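Local coordinates for ferric-siderophore receptor protein (Streptomyces coelicolor, PDB 2X4L) that probably binds ferric siderophores outside the cell and hands them to a membrane transporter for uptake, at residues 106-120 with 136-148. Residues are numbered along the deposited sequence; the frame is centred on the assembly and turned at random.
Sequences YASLAPEVLITTTFD and VAKLAPSVAISVF
V136, in the last turn of helix 133-139, sets CG1 3.7 Å from CE2 of Y106. The same methyl reaches CD1 of L114, which crosses it at about a right angle. The carbonyl O of V136 lies at the edge of the Y106 ring, in its plane. One water accepts from Y106 OH and donates to the O atoms of V136 and A140. Y106 gets there because its CG is anti to the backbone N (chi1 176°). L139 slides past Y106 in the opposite direction, CB 3.8 Å from its CE2, and sets CD1 against A107 CB. A140 CB sits 3.6 Å from both Y106 OH and P111 O.

From P141 the two chains run side by side as parallel strands. L114 N donates to P141 O at 2.9 Å. The ladder continues from V143 N to L114 O and from T116 N to V143 O. V143 CG2 also meets V113 CG2, on the face of I115, V143 and I145, where W29 touches both valines. On the other face, A144 CB meets CG2 of T118, whose OG1 bonds to T124 O. I145 N donates to T116 O. T118 N reaches I145 O from 39° above the carbonyl plane, a more bent bond. S146 CB touches T118 CG2 too, and S146 OG accepts from F148 N in an ST turn.

V147 N closes the ladder on T118 O at 3.0 Å. Its CG2 stands over the centre of the F119 ring, a CH-pi contact 3.4 Å from the centroid. With an alanine at F119, the V147 methyl would probably lose its aromatic partner and a gap would open beside it. The F148 ring takes D120 CA over one face.

Strand 113-118, helix 133-139 and strand 142-146 form a beta-alpha-beta unit, 142-146 being an edge strand of the five-stranded parallel sheet in this lobe of the periplasmic binding protein fold.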
loop_
_atom_site.group_PDB
_atom_site.type_symbol
_atom_site.label_atom_id
_atom_site.label_comp_id
_atom_site.label_asym_id
_atom_site.label_seq_id
_atom_site.Cartn_x
_atom_site.Cartn_y
_atom_site.Cartn_z
ATOM N N TYR A 106 14.958 -8.943 16.746
ATOM C CA TYR A 106 13.543 -8.943 17.075
ATOM C C TYR A 106 13.336 -9.434 18.549
ATOM O O TYR A 106 12.573 -8.828 19.254
ATOM C CB TYR A 106 12.885 -9.886 16.083
ATOM C CG TYR A 106 11.421 -10.154 16.260
ATOM C CD1 TYR A 106 10.513 -9.125 16.454
ATOM C CD2 TYR A 106 10.916 -11.470 16.261
ATOM C CE1 TYR A 106 9.135 -9.398 16.589
ATOM C CE2 TYR A 106 9.571 -11.730 16.388
ATOM C CZ TYR A 106 8.667 -10.675 16.516
ATOM O OH TYR A 106 7.305 -10.844 16.688
ATOM N N ALA A 107 14.003 -10.554 18.899
ATOM C CA ALA A 107 13.877 -11.036 20.266
ATOM C C ALA A 107 14.268 -9.993 21.299
ATOM O O ALA A 107 13.639 -9.920 22.372
ATOM C CB ALA A 107 14.761 -12.238 20.451
ATOM N N SER A 108 15.309 -9.203 20.974
ATOM C CA SER A 108 15.805 -8.178 21.894
ATOM C C SER A 108 14.749 -7.102 22.221
ATOM O O SER A 108 14.889 -6.381 23.237
ATOM C CB SER A 108 17.112 -7.579 21.390
ATOM O OG SER A 108 16.801 -6.568 20.493
ATOM N N LEU A 109 13.687 -6.978 21.402
ATOM C CA LEU A 109 12.620 -5.994 21.646
ATOM C C LEU A 109 11.602 -6.527 22.584
ATOM O O LEU A 109 10.651 -5.794 22.866
ATOM C CB LEU A 109 11.932 -5.543 20.300
ATOM C CG LEU A 109 12.960 -5.010 19.261
ATOM C CD1 LEU A 109 12.171 -4.599 18.079
ATOM C CD2 LEU A 109 13.710 -3.764 19.760
ATOM N N ALA A 110 11.717 -7.777 23.080
ATOM C CA ALA A 110 10.674 -8.366 23.912
ATOM C C ALA A 110 9.276 -8.224 23.299
ATOM O O ALA A 110 8.346 -7.660 23.851
ATOM C CB ALA A 110 10.757 -7.734 25.333
ATOM N N PRO A 111 9.126 -8.673 22.053
ATOM C CA PRO A 111 7.925 -8.392 21.296
ATOM C C PRO A 111 6.700 -9.061 21.889
ATOM O O PRO A 111 6.758 -10.223 22.365
ATOM C CB PRO A 111 8.217 -8.975 19.887
ATOM C CG PRO A 111 9.189 -10.078 20.174
ATOM C CD PRO A 111 10.033 -9.566 21.310
ATOM N N GLU A 112 5.580 -8.359 21.851
ATOM C CA GLU A 112 4.283 -8.865 22.376
ATOM C C GLU A 112 3.293 -9.201 21.251
ATOM O O GLU A 112 2.406 -10.016 21.408
ATOM C CB GLU A 112 3.675 -7.907 23.408
ATOM C CG GLU A 112 4.465 -7.972 24.738
ATOM C CD GLU A 112 4.237 -6.809 25.608
ATOM O OE1 GLU A 112 4.012 -5.674 25.199
ATOM O OE2 GLU A 112 4.409 -7.049 26.834
ATOM N N VAL A 113 3.442 -8.566 20.093
ATOM C CA VAL A 113 2.614 -8.915 18.915
ATOM C C VAL A 113 3.386 -8.392 17.720
ATOM O O VAL A 113 4.042 -7.355 17.758
ATOM C CB VAL A 113 1.152 -8.270 19.033
ATOM C CG1 VAL A 113 1.225 -6.708 18.949
ATOM C CG2 VAL A 113 0.184 -8.868 17.996
ATOM N N LEU A 114 3.275 -9.137 16.636
ATOM C CA LEU A 114 3.763 -8.728 15.280
ATOM C C LEU A 114 2.537 -8.481 14.401
ATOM O O LEU A 114 1.565 -9.251 14.379
ATOM C CB LEU A 114 4.599 -9.888 14.721
ATOM C CG LEU A 114 5.167 -9.572 13.345
ATOM C CD1 LEU A 114 6.577 -10.186 13.153
ATOM C CD2 LEU A 114 4.236 -10.095 12.219
ATOM N N ILE A 115 2.583 -7.381 13.656
ATOM C CA ILE A 115 1.384 -6.970 12.857
ATOM C C ILE A 115 1.863 -6.700 11.415
ATOM O O ILE A 115 2.806 -5.904 11.231
ATOM C CB ILE A 115 0.735 -5.699 13.453
ATOM C CG1 ILE A 115 0.549 -5.843 14.989
ATOM C CG2 ILE A 115 -0.623 -5.395 12.676
ATOM C CD1 ILE A 115 -0.213 -4.607 15.577
ATOM N N THR A 116 1.212 -7.291 10.454
ATOM C CA THR A 116 1.521 -7.007 9.064
ATOM C C THR A 116 0.303 -7.187 8.202
ATOM O O THR A 116 -0.810 -7.488 8.728
ATOM C CB THR A 116 2.707 -7.904 8.637
ATOM O OG1 THR A 116 3.190 -7.454 7.337
ATOM C CG2 THR A 116 2.371 -9.439 8.558
ATOM N N THR A 117 0.459 -6.995 6.915
ATOM C CA THR A 117 -0.604 -7.219 5.983
ATOM C C THR A 117 -0.458 -8.598 5.385
ATOM O O THR A 117 0.488 -9.340 5.642
ATOM C CB THR A 117 -0.499 -6.137 4.871
ATOM O OG1 THR A 117 0.839 -6.081 4.349
ATOM C CG2 THR A 117 -0.970 -4.785 5.397
ATOM N N THR A 118 -1.474 -8.981 4.600
ATOM C CA THR A 118 -1.403 -10.266 3.867
ATOM C C THR A 118 -2.057 -10.129 2.470
ATOM O O THR A 118 -3.056 -9.427 2.360
ATOM C CB THR A 118 -1.989 -11.499 4.630
ATOM O OG1 THR A 118 -1.844 -12.662 3.789
ATOM C CG2 THR A 118 -3.461 -11.282 4.951
ATOM N N PHE A 119 -1.416 -10.705 1.470
ATOM C CA PHE A 119 -1.812 -10.565 0.068
ATOM C C PHE A 119 -2.331 -11.832 -0.563
ATOM O O PHE A 119 -2.450 -11.860 -1.790
ATOM C CB PHE A 119 -0.624 -10.032 -0.789
ATOM C CG PHE A 119 -0.327 -8.576 -0.572
ATOM C CD1 PHE A 119 -0.824 -7.628 -1.466
ATOM C CD2 PHE A 119 0.481 -8.171 0.469
ATOM C CE1 PHE A 119 -0.484 -6.247 -1.263
ATOM C CE2 PHE A 119 0.790 -6.797 0.689
ATOM C CZ PHE A 119 0.281 -5.870 -0.177
ATOM N N ASP A 120 -2.658 -12.839 0.248
ATOM C CA ASP A 120 -3.107 -14.064 -0.425
ATOM C C ASP A 120 -4.103 -14.821 0.400
ATOM O O ASP A 120 -4.349 -14.492 1.550
ATOM C CB ASP A 120 -1.916 -14.957 -0.811
ATOM C CG ASP A 120 -1.102 -15.457 0.374
ATOM O OD1 ASP A 120 -1.473 -15.291 1.484
ATOM O OD2 ASP A 120 0.035 -15.929 0.096
ATOM N N VAL A 136 10.493 -16.519 13.814
ATOM C CA VAL A 136 9.788 -15.304 14.179
ATOM C C VAL A 136 8.526 -15.656 14.902
ATOM O O VAL A 136 8.207 -15.000 15.903
ATOM C CB VAL A 136 9.463 -14.525 12.914
ATOM C CG1 VAL A 136 8.481 -13.320 13.212
ATOM C CG2 VAL A 136 10.795 -14.041 12.354
ATOM N N ALA A 137 7.753 -16.630 14.420
ATOM C CA ALA A 137 6.464 -16.926 15.103
ATOM C C ALA A 137 6.532 -17.422 16.531
ATOM O O ALA A 137 5.573 -17.252 17.307
ATOM C CB ALA A 137 5.670 -18.027 14.273
ATOM N N LYS A 138 7.691 -17.978 16.909
ATOM C CA LYS A 138 7.870 -18.469 18.263
ATOM C C LYS A 138 7.822 -17.319 19.247
ATOM O O LYS A 138 7.435 -17.577 20.405
ATOM C CB LYS A 138 9.158 -19.245 18.477
ATOM C CG LYS A 138 9.375 -20.511 17.620
ATOM C CD LYS A 138 8.214 -21.435 17.737
ATOM C CE LYS A 138 8.633 -22.806 17.232
ATOM N NZ LYS A 138 7.478 -23.669 17.229
ATOM N N LEU A 139 8.301 -16.136 18.839
ATOM C CA LEU A 139 8.541 -15.065 19.796
ATOM C C LEU A 139 7.383 -14.161 20.113
ATOM O O LEU A 139 7.366 -13.518 21.167
ATOM C CB LEU A 139 9.689 -14.206 19.294
ATOM C CG LEU A 139 11.012 -14.957 19.407
ATOM C CD1 LEU A 139 12.037 -14.454 18.409
ATOM C CD2 LEU A 139 11.554 -14.850 20.873
ATOM N N ALA A 140 6.333 -14.218 19.308
ATOM C CA ALA A 140 5.109 -13.469 19.636
ATOM C C ALA A 140 3.995 -13.828 18.694
ATOM O O ALA A 140 4.265 -14.177 17.534
ATOM C CB ALA A 140 5.358 -11.902 19.523
ATOM N N PRO A 141 2.717 -13.683 19.100
ATOM C CA PRO A 141 1.630 -13.937 18.200
ATOM C C PRO A 141 1.630 -12.849 17.088
ATOM O O PRO A 141 2.190 -11.733 17.244
ATOM C CB PRO A 141 0.336 -13.775 19.086
ATOM C CG PRO A 141 0.826 -12.897 20.126
ATOM C CD PRO A 141 2.241 -13.166 20.395
ATOM N N SER A 142 0.921 -13.170 16.020
ATOM C CA SER A 142 0.776 -12.249 14.916
ATOM C C SER A 142 -0.654 -11.901 14.582
ATOM O O SER A 142 -1.613 -12.716 14.843
ATOM C CB SER A 142 1.449 -12.818 13.633
ATOM O OG SER A 142 0.884 -14.106 13.334
ATOM N N VAL A 143 -0.782 -10.757 13.925
ATOM C CA VAL A 143 -2.071 -10.236 13.463
ATOM C C VAL A 143 -1.846 -9.822 11.995
ATOM O O VAL A 143 -0.871 -9.082 11.692
ATOM C CB VAL A 143 -2.473 -8.964 14.306
ATOM C CG1 VAL A 143 -3.594 -8.228 13.594
ATOM C CG2 VAL A 143 -2.906 -9.328 15.725
ATOM N N ALA A 144 -2.657 -10.374 11.099
ATOM C CA ALA A 144 -2.586 -10.002 9.688
ATOM C C ALA A 144 -3.882 -9.225 9.289
ATOM O O ALA A 144 -4.995 -9.682 9.528
ATOM C CB ALA A 144 -2.443 -11.216 8.844
ATOM N N ILE A 145 -3.698 -8.155 8.564
ATOM C CA ILE A 145 -4.736 -7.390 7.952
ATOM C C ILE A 145 -4.707 -7.615 6.460
ATOM O O ILE A 145 -3.685 -7.446 5.806
ATOM C CB ILE A 145 -4.649 -5.923 8.248
ATOM C CG1 ILE A 145 -4.666 -5.647 9.797
ATOM C CG2 ILE A 145 -5.821 -5.138 7.567
ATOM C CD1 ILE A 145 -5.985 -6.133 10.473
ATOM N N SER A 146 -5.792 -8.150 5.921
ATOM C CA SER A 146 -5.814 -8.529 4.494
ATOM C C SER A 146 -6.026 -7.362 3.551
ATOM O O SER A 146 -6.871 -6.509 3.722
ATOM C CB SER A 146 -6.900 -9.585 4.187
ATOM O OG SER A 146 -6.784 -9.908 2.764
ATOM N N VAL A 147 -5.124 -7.330 2.577
ATOM C CA VAL A 147 -5.200 -6.390 1.456
ATOM C C VAL A 147 -5.255 -7.179 0.111
ATOM O O VAL A 147 -4.625 -6.733 -0.915
ATOM C CB VAL A 147 -4.041 -5.371 1.462
ATOM C CG1 VAL A 147 -4.143 -4.464 2.661
ATOM C CG2 VAL A 147 -2.664 -6.087 1.474
ATOM N N PHE A 148 -5.981 -8.282 0.148
ATOM C CA PHE A 148 -6.189 -9.176 -1.037
ATOM C C PHE A 148 -7.649 -9.122 -1.498
ATOM O O PHE A 148 -8.523 -9.468 -0.708
ATOM C CB PHE A 148 -5.821 -10.648 -0.678
ATOM C CG PHE A 148 -5.982 -11.612 -1.837
ATOM C CD1 PHE A 148 -5.413 -11.413 -3.125
ATOM C CD2 PHE A 148 -6.712 -12.764 -1.629
ATOM C CE1 PHE A 148 -5.617 -12.347 -4.134
ATOM C CE2 PHE A 148 -6.933 -13.664 -2.631
ATOM C CZ PHE A 148 -6.405 -13.476 -3.883
HETATM O O HOH W 1 6.186 -13.230 15.812
HETATM O O HOH W 2 -6.291 -12.720 2.676
#